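Local coordinates for protein Na-translocating NADH-quinone reductase subunit C NqrC (Shewanella oneidensis, PDB 4XHF) that is the soluble fragment of subunit C of a bacterial respiratory membrane complex and binds flavin mononucleotide through an FMN-binding domain, at residues A[37-42]-A[58-63]; A[73-78]-A[111-116]; A[88-93]-A[115-120]; A[147-152]-A[159-164]; A[187-192]-A[209-214]. All coordinates share one frame; numbering follows the deposited sequence.

Contact 1 (A[37-42]-A[58-63])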
# COMPACT_ATOMS: atom_id res chain seq x y z
N LYS A 37 -8.66 7.44 -13.48
CA LYS A 37 -7.71 6.80 -12.58
C LYS A 37 -7.58 7.56 -11.27
O LYS A 37 -7.32 6.97 -10.22
CB LYS A 37 -6.33 6.69 -13.26
CG LYS A 37 -6.33 5.87 -14.54
CD LYS A 37 -6.55 4.38 -14.30
CE LYS A 37 -5.32 3.73 -13.67
NZ LYS A 37 -5.44 2.24 -13.63
N ARG A 38 -7.76 8.88 -11.32
CA ARG A 38 -7.68 9.70 -10.12
C ARG A 38 -8.86 9.41 -9.21
O ARG A 38 -8.73 9.42 -7.99
CB ARG A 38 -7.63 11.18 -10.48
CG ARG A 38 -7.01 12.04 -9.40
CD ARG A 38 -7.03 13.52 -9.75
NE ARG A 38 -6.53 13.78 -11.10
CZ ARG A 38 -7.29 13.96 -12.18
NH1 ARG A 38 -8.62 13.93 -12.08
NH2 ARG A 38 -6.73 14.18 -13.36
N ASP A 39 -10.03 9.16 -9.80
CA ASP A 39 -11.22 8.81 -9.03
C ASP A 39 -11.04 7.47 -8.34
O ASP A 39 -11.35 7.32 -7.16
CB ASP A 39 -12.45 8.77 -9.93
CG ASP A 39 -12.92 10.15 -10.37
OD1 ASP A 39 -12.52 11.15 -9.73
OD2 ASP A 39 -13.70 10.23 -11.34
N GLU A 40 -10.56 6.48 -9.09
CA GLU A 40 -10.29 5.16 -8.52
C GLU A 40 -9.24 5.26 -7.42
O GLU A 40 -9.38 4.65 -6.36
CB GLU A 40 -9.82 4.19 -9.62
CG GLU A 40 -10.88 3.89 -10.67
CD GLU A 40 -10.33 3.13 -11.87
OE1 GLU A 40 -9.12 2.83 -11.89
OE2 GLU A 40 -11.13 2.84 -12.79
N LEU A 41 -8.20 6.05 -7.67
CA LEU A 41 -7.14 6.29 -6.70
C LEU A 41 -7.70 6.84 -5.39
O LEU A 41 -7.41 6.33 -4.31
CB LEU A 41 -6.11 7.25 -7.27
CG LEU A 41 -4.94 7.64 -6.37
CD1 LEU A 41 -4.12 6.42 -5.98
CD2 LEU A 41 -4.06 8.67 -7.06
N GLN A 42 -8.51 7.89 -5.50
CA GLN A 42 -9.11 8.53 -4.33
C GLN A 42 -9.95 7.53 -3.54
O GLN A 42 -9.91 7.51 -2.31
CB GLN A 42 -9.95 9.73 -4.75
CG GLN A 42 -9.13 10.95 -5.16
CD GLN A 42 -9.99 12.11 -5.63
OE1 GLN A 42 -10.98 11.93 -6.33
NE2 GLN A 42 -9.61 13.32 -5.22
N GLU A 58 -19.25 12.63 -3.56
CA GLU A 58 -18.78 13.27 -2.33
C GLU A 58 -17.39 12.80 -1.94
O GLU A 58 -16.69 13.48 -1.20
CB GLU A 58 -19.76 12.99 -1.19
CG GLU A 58 -21.07 13.76 -1.28
CD GLU A 58 -22.09 13.30 -0.25
OE1 GLU A 58 -21.72 12.54 0.67
OE2 GLU A 58 -23.27 13.70 -0.37
N PHE A 59 -16.98 11.63 -2.44
CA PHE A 59 -15.68 11.07 -2.10
C PHE A 59 -14.55 12.00 -2.55
O PHE A 59 -13.48 12.03 -1.93
CB PHE A 59 -15.50 9.69 -2.74
CG PHE A 59 -15.29 9.73 -4.23
CD1 PHE A 59 -16.37 9.77 -5.09
CD2 PHE A 59 -14.02 9.73 -4.77
CE1 PHE A 59 -16.19 9.81 -6.46
CE2 PHE A 59 -13.82 9.78 -6.13
CZ PHE A 59 -14.91 9.82 -6.98
N ARG A 60 -14.79 12.76 -3.61
CA ARG A 60 -13.80 13.72 -4.10
C ARG A 60 -13.59 14.84 -3.08
O ARG A 60 -12.47 15.24 -2.81
CB ARG A 60 -14.24 14.32 -5.44
CG ARG A 60 -14.32 13.32 -6.58
CD ARG A 60 -14.32 14.03 -7.92
NE ARG A 60 -14.51 13.11 -9.05
CZ ARG A 60 -15.64 12.98 -9.74
NH1 ARG A 60 -16.72 13.70 -9.45
NH2 ARG A 60 -15.70 12.11 -10.75
N ASP A 61 -14.70 15.32 -2.52
CA ASP A 61 -14.66 16.40 -1.54
C ASP A 61 -14.06 15.90 -0.23
O ASP A 61 -13.31 16.61 0.43
CB ASP A 61 -16.06 16.96 -1.29
CG ASP A 61 -16.80 17.28 -2.57
OD1 ASP A 61 -16.14 17.54 -3.60
OD2 ASP A 61 -18.05 17.27 -2.55
N ILE A 62 -14.40 14.67 0.13
CA ILE A 62 -13.89 14.06 1.36
C ILE A 62 -12.38 13.86 1.25
O ILE A 62 -11.64 14.14 2.19
CB ILE A 62 -14.60 12.72 1.65
CG1 ILE A 62 -16.07 12.97 1.97
CG2 ILE A 62 -13.93 11.98 2.82
CD1 ILE A 62 -16.94 11.74 1.99
N PHE A 63 -11.94 13.39 0.09
CA PHE A 63 -10.51 13.19 -0.16
C PHE A 63 -9.77 14.52 -0.07
O PHE A 63 -8.75 14.62 0.61
CB PHE A 63 -10.30 12.55 -1.53
CG PHE A 63 -8.86 12.22 -1.83
CD1 PHE A 63 -8.00 13.19 -2.31
CD2 PHE A 63 -8.38 10.93 -1.65
CE1 PHE A 63 -6.68 12.89 -2.59
CE2 PHE A 63 -7.06 10.62 -1.93
CZ PHE A 63 -6.21 11.60 -2.40
O HOH W 1 -10.70 15.87 -5.13
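Gln42 lies across one face of the Phe63 ring. Its CB stands 3.7 Å from Phe63 CD2, and CG sits over the middle of the ring, 3.6 Å from the centroid and 12° off the normal, a CH-pi contact. With CG anti to the carbonyl carbon (chi1 -74°) and the chain extended beyond it, the amide is carried on past the ring toward the other helix: NE2 stays 3.3 Å from Phe63 CD1, while OE1 turns to Phe59 CE2 and to Arg60 CG, which lies 3.6 Å away. NE2 also donates to a water that in turn donates to Arg60 O, so the buried amide reaches the partner backbone through one bridge. This is a helix-helix packing, 37-42 against 58-63; the axes of the two short segments approach to 10.1 Å and cross at 66°. A salt bridge lies beside Phe59. Arg60 grips Asp39 side-on, NE to OD1 at 2.9 Å and NH2 to OD2 at 2.8 Å; both bonds keep to the guanidinium plane but meet the carboxylate from above its own. The Phe59 ring lies alongside, with Arg60 CG over one face, offset toward the rim, and Asp39 CG at its edge.

Contact 2 (A[73-78]-A[111-116])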
# COMPACT_ATOMS: atom_id res chain seq x y z
N ASN A 73 10.97 11.02 -1.13
CA ASN A 73 12.18 10.31 -1.51
C ASN A 73 12.38 9.10 -0.60
O ASN A 73 12.55 9.24 0.61
CB ASN A 73 13.39 11.24 -1.43
CG ASN A 73 14.65 10.61 -1.98
OD1 ASN A 73 15.31 9.83 -1.31
ND2 ASN A 73 14.99 10.96 -3.22
N LEU A 74 12.36 7.91 -1.20
CA LEU A 74 12.41 6.68 -0.43
C LEU A 74 13.71 6.51 0.35
O LEU A 74 13.70 5.99 1.47
CB LEU A 74 12.20 5.48 -1.36
CG LEU A 74 10.76 5.27 -1.83
CD1 LEU A 74 10.72 4.31 -3.01
CD2 LEU A 74 9.90 4.74 -0.69
N ASP A 75 14.82 6.94 -0.23
CA ASP A 75 16.12 6.79 0.42
C ASP A 75 16.30 7.72 1.61
O ASP A 75 16.83 7.32 2.64
CB ASP A 75 17.24 7.03 -0.59
CG ASP A 75 17.35 5.93 -1.63
OD1 ASP A 75 17.15 4.75 -1.27
OD2 ASP A 75 17.65 6.24 -2.80
N THR A 76 15.84 8.96 1.47
CA THR A 76 16.05 9.98 2.50
C THR A 76 14.82 10.17 3.39
O THR A 76 14.95 10.57 4.54
CB THR A 76 16.41 11.34 1.87
OG1 THR A 76 15.26 11.88 1.20
CG2 THR A 76 17.56 11.20 0.88
N GLY A 77 13.65 9.89 2.84
CA GLY A 77 12.40 10.11 3.56
C GLY A 77 11.91 11.54 3.43
O GLY A 77 10.88 11.90 4.00
N LYS A 78 12.64 12.35 2.67
CA LYS A 78 12.27 13.75 2.46
C LYS A 78 11.12 13.87 1.46
O LYS A 78 10.96 13.03 0.58
CB LYS A 78 13.48 14.55 1.95
CG LYS A 78 13.16 16.01 1.63
CD LYS A 78 14.41 16.81 1.26
CE LYS A 78 14.98 16.39 -0.09
NZ LYS A 78 14.04 16.65 -1.21
N LYS A 111 12.54 -6.03 -9.58
CA LYS A 111 13.66 -5.78 -10.49
C LYS A 111 14.19 -4.35 -10.45
O LYS A 111 15.40 -4.13 -10.40
CB LYS A 111 13.26 -6.13 -11.93
CG LYS A 111 12.96 -7.61 -12.15
CD LYS A 111 14.23 -8.45 -12.20
CE LYS A 111 15.07 -8.15 -13.44
NZ LYS A 111 16.20 -9.10 -13.59
N THR A 112 13.29 -3.37 -10.46
CA THR A 112 13.68 -1.97 -10.40
C THR A 112 12.73 -1.22 -9.47
O THR A 112 11.56 -1.58 -9.35
CB THR A 112 13.69 -1.32 -11.80
OG1 THR A 112 14.12 0.04 -11.71
CG2 THR A 112 12.31 -1.38 -12.44
N ARG A 113 13.26 -0.20 -8.80
CA ARG A 113 12.47 0.58 -7.85
C ARG A 113 12.60 2.08 -8.13
O ARG A 113 13.71 2.58 -8.31
CB ARG A 113 12.92 0.28 -6.42
CG ARG A 113 11.96 0.78 -5.35
CD ARG A 113 12.69 1.15 -4.07
NE ARG A 113 13.53 2.32 -4.26
CZ ARG A 113 14.36 2.81 -3.34
NH1 ARG A 113 14.47 2.23 -2.15
NH2 ARG A 113 15.09 3.89 -3.61
N ALA A 114 11.47 2.78 -8.15
CA ALA A 114 11.48 4.22 -8.30
C ALA A 114 12.19 4.87 -7.12
O ALA A 114 12.24 4.31 -6.03
CB ALA A 114 10.06 4.75 -8.41
N ASN A 115 12.75 6.06 -7.34
CA ASN A 115 13.41 6.79 -6.27
C ASN A 115 12.39 7.43 -5.34
O ASN A 115 12.62 7.52 -4.13
CB ASN A 115 14.34 7.86 -6.84
CG ASN A 115 15.53 7.26 -7.58
OD1 ASN A 115 15.93 6.13 -7.33
ND2 ASN A 115 16.10 8.03 -8.50
N ASP A 116 11.28 7.87 -5.91
CA ASP A 116 10.21 8.52 -5.16
C ASP A 116 8.94 7.69 -5.15
O ASP A 116 8.62 7.01 -6.13
CB ASP A 116 9.90 9.91 -5.74
CG ASP A 116 11.10 10.84 -5.72
OD1 ASP A 116 12.05 10.58 -4.94
OD2 ASP A 116 11.09 11.83 -6.48
O HOH W 2 14.11 11.60 -6.30
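Leu74 and Arg113 form the dense part of this contact, where the turn after strand 67-73 closes on strand 113-123 at the end of an antiparallel pairing. Asn73 and Asp116 make the last, non-hydrogen-bonded pair, and Leu74 N then donates to Asn115 O at 3.0 Å. Leu74 CD1 rests on one face of the Arg113 guanidinium, offset toward its rim and 3.7 Å from NE, and also touches Ala114 O at 3.4 Å. The Arg113 chain bends at chi3 (68°), which folds NE back into a hydrogen bond with Ala114 O of its own strand. NH1 is held by Glu238 O, and Phe233 and Trp234 of helix 221-234 pack on the same side chain, so the buried guanidinium is fixed from several directions. Toward solvent the fit is looser. Exposed Asp75 meets NH2 in a salt bridge, OD1 to NH2 3.2 Å, straight at the hydrogen (171°) and in the guanidinium plane, but from above the carboxylate plane. Asn73 shapes the turn as an Asx motif, its OD1 accepting from Thr76 N in the carbonyl plane, on a lone pair. At the outer margin a water adds a link: it donates to Asp116 OD1 at 2.7 Å and accepts a weak bond from Asn73 ND2 at 3.3 Å.

Contact 3 (A[88-93]-A[115-120])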
# COMPACT_ATOMS: atom_id res chain seq x y z
N PHE A 88 0.83 11.62 -10.81
CA PHE A 88 2.16 11.03 -10.85
C PHE A 88 2.09 9.56 -11.28
O PHE A 88 1.35 8.77 -10.69
CB PHE A 88 2.84 11.16 -9.49
CG PHE A 88 4.26 10.67 -9.46
CD1 PHE A 88 5.28 11.44 -9.98
CD2 PHE A 88 4.57 9.44 -8.90
CE1 PHE A 88 6.59 10.99 -9.96
CE2 PHE A 88 5.87 8.99 -8.87
CZ PHE A 88 6.88 9.76 -9.40
N ASP A 89 2.85 9.21 -12.31
CA ASP A 89 2.88 7.84 -12.83
C ASP A 89 4.00 7.04 -12.18
O ASP A 89 5.17 7.19 -12.53
CB ASP A 89 3.06 7.85 -14.35
CG ASP A 89 2.77 6.50 -14.99
OD1 ASP A 89 2.85 5.47 -14.29
OD2 ASP A 89 2.47 6.47 -16.20
N GLU A 90 3.63 6.18 -11.24
CA GLU A 90 4.60 5.41 -10.47
C GLU A 90 5.14 4.22 -11.26
O GLU A 90 6.26 3.76 -11.01
CB GLU A 90 3.98 4.93 -9.16
CG GLU A 90 3.69 6.05 -8.17
CD GLU A 90 3.38 5.54 -6.77
OE1 GLU A 90 2.25 5.06 -6.55
OE2 GLU A 90 4.27 5.62 -5.90
N ARG A 91 4.35 3.72 -12.20
CA ARG A 91 4.79 2.63 -13.06
C ARG A 91 5.94 3.11 -13.93
O ARG A 91 6.94 2.42 -14.10
CB ARG A 91 3.65 2.12 -13.95
CG ARG A 91 2.35 1.79 -13.22
CD ARG A 91 2.46 0.51 -12.41
NE ARG A 91 1.21 0.22 -11.71
CZ ARG A 91 0.25 -0.59 -12.15
NH1 ARG A 91 0.38 -1.23 -13.31
NH2 ARG A 91 -0.85 -0.77 -11.43
N MET A 92 5.79 4.32 -14.46
CA MET A 92 6.78 4.92 -15.34
C MET A 92 8.03 5.33 -14.58
O MET A 92 9.15 5.15 -15.05
CB MET A 92 6.17 6.14 -16.05
CG MET A 92 7.05 6.76 -17.13
SD MET A 92 6.41 8.34 -17.72
CE MET A 92 4.79 7.86 -18.33
N ALA A 93 7.83 5.88 -13.38
CA ALA A 93 8.93 6.35 -12.56
C ALA A 93 9.85 5.20 -12.14
O ALA A 93 11.04 5.39 -11.94
CB ALA A 93 8.40 7.06 -11.33
N ASN A 115 12.75 6.06 -7.34
CA ASN A 115 13.41 6.79 -6.27
C ASN A 115 12.39 7.43 -5.34
O ASN A 115 12.62 7.52 -4.13
CB ASN A 115 14.34 7.86 -6.84
CG ASN A 115 15.53 7.26 -7.58
OD1 ASN A 115 15.93 6.13 -7.33
ND2 ASN A 115 16.10 8.03 -8.50
N ASP A 116 11.28 7.87 -5.91
CA ASP A 116 10.21 8.52 -5.16
C ASP A 116 8.94 7.69 -5.15
O ASP A 116 8.62 7.01 -6.13
CB ASP A 116 9.90 9.91 -5.74
CG ASP A 116 11.10 10.84 -5.72
OD1 ASP A 116 12.05 10.58 -4.94
OD2 ASP A 116 11.09 11.83 -6.48
N ALA A 117 8.21 7.75 -4.04
CA ALA A 117 6.92 7.09 -3.91
C ALA A 117 5.85 8.11 -3.52
O ALA A 117 6.12 9.06 -2.79
CB ALA A 117 6.99 5.98 -2.89
N ARG A 118 4.64 7.91 -4.03
CA ARG A 118 3.50 8.74 -3.65
C ARG A 118 2.81 8.14 -2.44
O ARG A 118 2.39 6.98 -2.48
CB ARG A 118 2.52 8.89 -4.81
CG ARG A 118 1.25 9.64 -4.44
CD ARG A 118 0.33 9.76 -5.64
NE ARG A 118 0.03 8.46 -6.22
CZ ARG A 118 -0.49 8.28 -7.44
NH1 ARG A 118 -0.76 9.32 -8.21
NH2 ARG A 118 -0.73 7.05 -7.88
N VAL A 119 2.68 8.92 -1.38
CA VAL A 119 2.03 8.47 -0.16
C VAL A 119 0.92 9.45 0.22
O VAL A 119 0.86 10.56 -0.31
CB VAL A 119 3.03 8.34 1.00
CG1 VAL A 119 4.10 7.32 0.66
CG2 VAL A 119 3.68 9.68 1.33
N PHE A 120 0.06 9.03 1.13
CA PHE A 120 -1.09 9.83 1.54
C PHE A 120 -1.24 9.88 3.06
O PHE A 120 -1.37 8.84 3.70
CB PHE A 120 -2.37 9.28 0.92
CG PHE A 120 -2.31 9.12 -0.56
CD1 PHE A 120 -1.83 7.95 -1.13
CD2 PHE A 120 -2.75 10.13 -1.40
CE1 PHE A 120 -1.77 7.80 -2.50
CE2 PHE A 120 -2.70 9.99 -2.77
CZ PHE A 120 -2.21 8.82 -3.32
O HOH W 3 0.63 6.04 -4.66
O HOH W 4 6.69 5.80 -7.66
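The Arg118 guanidinium and the Glu90 carboxylate stand with their planes 63° apart. A water lies at the guanidinium edge, in its plane, accepting from Arg118 NE at 2.9 Å; the same water donates to Glu90 OE1 and to Arg118 O. The direct salt bridge, Glu90 OE1 to Arg118 NH2, is long at 3.8 Å, and the water bridges the same two groups. A second water lies at the edge of the Phe88 ring, in plane, and donates both to Asp116 O and to Glu90 OE2. That oxygen also accepts from the backbone: Arg118 N reaches Glu90 OE2 at 3.0 Å and 177°, nearly straight but from above the carboxylate plane. Glu90 gets there with its chain extended beyond CG (chi2 -167°), which brings OE2 to 3.6 Å from Ala117 CA. Arg118 NH1 finds its acceptor outside the contact, in Val85 O, while Leu41 of helix 29-48 packs on the same side chain. At the start of the short helix 90-95, Asp89 is the N-cap, its OD1 accepting from Met92 N at 3.2 Å. The arrangement is a capped helix start whose first-turn glutamate is docked onto a strand of an antiparallel sheet.

Contact 4 (A[147-152]-A[159-164])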
# COMPACT_ATOMS: atom_id res chain seq x y z
N GLY A 147 -1.38 -2.69 -4.83
CA GLY A 147 -2.35 -2.30 -3.83
C GLY A 147 -1.88 -1.17 -2.93
O GLY A 147 -0.86 -0.53 -3.20
N TYR A 148 -2.63 -0.93 -1.87
CA TYR A 148 -2.30 0.08 -0.88
C TYR A 148 -2.49 -0.48 0.53
O TYR A 148 -3.39 -1.28 0.77
CB TYR A 148 -3.17 1.34 -1.06
CG TYR A 148 -2.95 2.06 -2.37
CD1 TYR A 148 -1.98 3.06 -2.48
CD2 TYR A 148 -3.70 1.75 -3.50
CE1 TYR A 148 -1.78 3.72 -3.68
CE2 TYR A 148 -3.50 2.41 -4.69
CZ TYR A 148 -2.53 3.39 -4.78
OH TYR A 148 -2.33 4.05 -5.97
N VAL A 149 -1.63 -0.05 1.45
CA VAL A 149 -1.76 -0.38 2.87
C VAL A 149 -1.84 0.89 3.70
O VAL A 149 -0.96 1.75 3.63
CB VAL A 149 -0.58 -1.22 3.38
CG1 VAL A 149 -0.75 -1.57 4.85
CG2 VAL A 149 -0.44 -2.49 2.56
N ALA A 150 -2.91 1.00 4.49
CA ALA A 150 -3.07 2.09 5.43
C ALA A 150 -2.57 1.64 6.80
O ALA A 150 -3.01 0.61 7.31
CB ALA A 150 -4.52 2.52 5.51
N VAL A 151 -1.65 2.41 7.38
CA VAL A 151 -1.10 2.09 8.68
C VAL A 151 -1.44 3.20 9.67
O VAL A 151 -1.48 4.37 9.31
CB VAL A 151 0.44 1.88 8.62
CG1 VAL A 151 0.77 0.68 7.75
CG2 VAL A 151 1.13 3.13 8.08
N GLU A 152 -1.69 2.82 10.92
CA GLU A 152 -1.99 3.78 11.97
C GLU A 152 -0.72 4.57 12.32
O GLU A 152 0.38 4.18 11.94
CB GLU A 152 -2.54 3.07 13.21
CG GLU A 152 -3.83 2.30 12.96
CD GLU A 152 -4.47 1.79 14.24
OE1 GLU A 152 -3.86 1.93 15.32
OE2 GLU A 152 -5.59 1.24 14.17
N LYS A 159 -4.48 -0.35 9.17
CA LYS A 159 -5.81 0.25 9.18
C LYS A 159 -6.65 -0.27 8.02
O LYS A 159 -7.87 -0.14 8.01
CB LYS A 159 -5.71 1.78 9.10
CG LYS A 159 -6.99 2.53 9.43
CD LYS A 159 -7.26 2.55 10.93
CE LYS A 159 -8.49 3.38 11.27
NZ LYS A 159 -8.32 4.80 10.87
N GLY A 160 -5.99 -0.87 7.03
CA GLY A 160 -6.68 -1.45 5.90
C GLY A 160 -5.76 -1.77 4.74
O GLY A 160 -4.77 -1.08 4.50
N VAL A 161 -6.10 -2.84 4.02
CA VAL A 161 -5.36 -3.25 2.83
C VAL A 161 -6.30 -3.30 1.64
O VAL A 161 -7.40 -3.85 1.73
CB VAL A 161 -4.70 -4.62 3.03
CG1 VAL A 161 -4.00 -5.08 1.74
CG2 VAL A 161 -3.71 -4.56 4.17
N VAL A 162 -5.86 -2.73 0.52
CA VAL A 162 -6.63 -2.71 -0.71
C VAL A 162 -5.75 -3.16 -1.87
O VAL A 162 -4.77 -2.49 -2.19
CB VAL A 162 -7.21 -1.31 -1.02
CG1 VAL A 162 -7.95 -1.30 -2.35
CG2 VAL A 162 -8.14 -0.86 0.09
N VAL A 163 -6.10 -4.28 -2.48
CA VAL A 163 -5.44 -4.74 -3.70
C VAL A 163 -6.38 -4.46 -4.87
O VAL A 163 -7.55 -4.81 -4.81
CB VAL A 163 -5.07 -6.24 -3.63
CG1 VAL A 163 -4.50 -6.74 -4.96
CG2 VAL A 163 -4.08 -6.49 -2.51
N TYR A 164 -5.85 -3.83 -5.92
CA TYR A 164 -6.69 -3.36 -7.02
C TYR A 164 -6.26 -3.90 -8.39
O TYR A 164 -6.96 -3.69 -9.38
CB TYR A 164 -6.69 -1.83 -7.05
CG TYR A 164 -5.35 -1.21 -7.40
CD1 TYR A 164 -4.96 -1.04 -8.72
CD2 TYR A 164 -4.48 -0.79 -6.40
CE1 TYR A 164 -3.74 -0.47 -9.04
CE2 TYR A 164 -3.26 -0.22 -6.71
CZ TYR A 164 -2.90 -0.07 -8.03
OH TYR A 164 -1.69 0.50 -8.36
O HOH W 5 0.36 0.28 -5.84
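Tyr148 meets Tyr164 rim to rim, CE2 to CE2 at 3.3 Å, with the ring planes 25° apart and neither ring lying over the other's face. Tyr164 takes the position with CG between the backbone N and the carbonyl carbon (chi1 67°), which swings its ring back over the neighbouring strand, with CD2 3.7 Å from Gly147 CA. Tyr44 stacks its ring on that of Tyr164, and Arg91 NH2 makes a weak hydrogen bond to Tyr164 OH. The two strands form an antiparallel beta hairpin. Tyr148 and Val162 are a hydrogen-bonded pair, Tyr148 N to Val162 O at 2.7 Å, and Val162 N back to Tyr148 O at 2.9 Å. Gly147 faces Val163, and Gly147 CA lies 2.9 Å from Val162 O, where a side chain would collide. On that same face Val149 and Val161 lie side by side, CG2 to CG2 at 4.2 Å, while Tyr148, Ala150 and Val162 turn to the face beneath helix 29-48. Toward the turn the register slips in a classic beta bulge: Lys159 and Gly160 both face Ala150, whose O accepts from Lys159 N at 2.6 Å and weakly from Gly160 N. The chemistry implies a hairpin held mainly by backbone bonds, with apolar side chains on both faces, in the FMN-binding domain.

Contact 5 (A[187-192]-A[209-214])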
# COMPACT_ATOMS: atom_id res chain seq x y z
N GLY A 187 -6.22 -4.40 11.68
CA GLY A 187 -5.87 -4.57 13.08
C GLY A 187 -4.58 -5.34 13.29
O GLY A 187 -4.02 -5.34 14.39
N LYS A 188 -4.10 -5.99 12.24
CA LYS A 188 -2.86 -6.74 12.31
C LYS A 188 -1.67 -5.78 12.40
O LYS A 188 -1.80 -4.61 12.06
CB LYS A 188 -2.72 -7.66 11.10
CG LYS A 188 -3.85 -8.67 10.95
CD LYS A 188 -3.86 -9.68 12.09
CE LYS A 188 -5.03 -10.63 11.98
NZ LYS A 188 -4.93 -11.76 12.94
N GLN A 189 -0.53 -6.30 12.84
CA GLN A 189 0.67 -5.47 13.03
C GLN A 189 1.86 -5.99 12.22
O GLN A 189 2.17 -7.18 12.24
CB GLN A 189 1.03 -5.40 14.51
CG GLN A 189 0.07 -4.55 15.32
CD GLN A 189 0.52 -4.35 16.75
OE1 GLN A 189 1.14 -5.23 17.34
NE2 GLN A 189 0.21 -3.19 17.31
N LEU A 190 2.51 -5.07 11.51
CA LEU A 190 3.60 -5.42 10.60
C LEU A 190 4.85 -5.92 11.31
O LEU A 190 5.48 -6.87 10.85
CB LEU A 190 3.96 -4.21 9.73
CG LEU A 190 2.90 -3.78 8.71
CD1 LEU A 190 3.14 -2.35 8.29
CD2 LEU A 190 2.91 -4.70 7.50
N PHE A 191 5.19 -5.28 12.43
CA PHE A 191 6.46 -5.53 13.11
C PHE A 191 6.30 -6.08 14.52
O PHE A 191 5.28 -5.87 15.17
CB PHE A 191 7.27 -4.24 13.18
CG PHE A 191 7.40 -3.53 11.86
CD1 PHE A 191 8.36 -3.92 10.94
CD2 PHE A 191 6.56 -2.47 11.55
CE1 PHE A 191 8.47 -3.27 9.73
CE2 PHE A 191 6.67 -1.82 10.34
CZ PHE A 191 7.63 -2.22 9.44
N ASP A 192 7.34 -6.77 14.99
CA ASP A 192 7.39 -7.23 16.38
C ASP A 192 8.06 -6.17 17.26
O ASP A 192 8.31 -5.05 16.82
CB ASP A 192 8.13 -8.58 16.48
CG ASP A 192 9.56 -8.53 15.96
OD1 ASP A 192 10.22 -7.47 16.05
OD2 ASP A 192 10.04 -9.57 15.47
N GLY A 209 -6.02 -13.50 18.57
CA GLY A 209 -4.85 -13.04 19.28
C GLY A 209 -3.57 -13.10 18.47
O GLY A 209 -2.53 -12.60 18.90
N ASP A 210 -3.64 -13.73 17.30
CA ASP A 210 -2.48 -13.83 16.42
C ASP A 210 -2.35 -12.57 15.57
O ASP A 210 -2.81 -12.53 14.42
CB ASP A 210 -2.60 -15.06 15.52
CG ASP A 210 -1.32 -15.38 14.79
OD1 ASP A 210 -0.39 -14.54 14.79
OD2 ASP A 210 -1.23 -16.48 14.20
N ILE A 211 -1.71 -11.55 16.12
CA ILE A 211 -1.74 -10.21 15.52
C ILE A 211 -0.79 -10.08 14.33
O ILE A 211 -0.82 -9.08 13.62
CB ILE A 211 -1.40 -9.13 16.58
CG1 ILE A 211 -1.84 -7.75 16.11
CG2 ILE A 211 0.09 -9.16 16.93
CD1 ILE A 211 -1.97 -6.73 17.23
N HIS A 212 0.04 -11.10 14.10
CA HIS A 212 0.95 -11.11 12.96
C HIS A 212 0.53 -12.14 11.91
O HIS A 212 1.27 -12.41 10.97
CB HIS A 212 2.38 -11.42 13.41
CG HIS A 212 2.91 -10.45 14.42
ND1 HIS A 212 3.07 -9.10 14.15
CD2 HIS A 212 3.33 -10.62 15.70
CE1 HIS A 212 3.56 -8.50 15.22
NE2 HIS A 212 3.73 -9.40 16.17
N GLY A 213 -0.66 -12.70 12.08
CA GLY A 213 -1.14 -13.76 11.20
C GLY A 213 -2.31 -13.34 10.33
O GLY A 213 -3.19 -12.59 10.76
N VAL A 214 -2.31 -13.83 9.09
CA VAL A 214 -3.44 -13.64 8.17
C VAL A 214 -3.76 -14.97 7.51
O VAL A 214 -2.86 -15.72 7.14
CB VAL A 214 -3.13 -12.59 7.07
CG1 VAL A 214 -4.38 -12.32 6.24
CG2 VAL A 214 -2.62 -11.31 7.69
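Lys188 NZ closes on the turn 210-213, donating to Asp210 O at 2.7 Å and, more weakly, to Gly213 O at 2.9 Å. A bend at chi2 (-66°) curls the chain over the carbonyls, so that CD and CE also lie against Gly213 O. The His212 ring presents its edge to the other segment: ND1 donates to Gln189 O at 2.9 Å, close to the ring plane but from above the plane of the carbonyl, while CE1 lies 3.1 Å from Phe191 O. Between these two grips the backbone joins directly, Gln189 N to Ile211 O at 2.9 Å. Ile211 CD1 packs on the Gln189 amide, 3.5 Å from CD, and Ile211 CG2 covers the centre of one His212 face. Behind this shell a type I turn from Asp210 to Gly213 sets the carbonyls: Gly213 N returns to Asp210 O from the face opposite Lys188 NZ. Gln189 NE2 is held by Thr157 OG1, and His212 bonds through its backbone to Arg200 in the adjoining parallel strand 200-202. Side-chain donors of each segment bond backbone carbonyls of the other, so this pairing of a loop with the turn leading into strand 213-215 probably depends on backbone shape on both sides, the Lys188 charge being shared between two carbonyl dipoles.

Contacts 1 and 4 are buried, contacts 2 and 3 partly so, and contact 5 lies at the surface, on the opposite side of the chain's centre from contacts 1 and 3. Contacts 2 and 3 share Asn115 and Asp116 on strand 113-123, one bringing in a turn and the other a helix start. Leu41, on segment 37-42 of contact 1, packs on Arg118 and Phe120 of contact 3 and on Tyr148 of contact 4. Contact 4 is held by regular strand pairing, whereas contacts 1 to 3 each add an arginine-carboxylate pair, tight, looser and long in turn. Contact 5 relies on side chains bonding backbone carbonyls, and meets contact 4 through Val151 and Leu190.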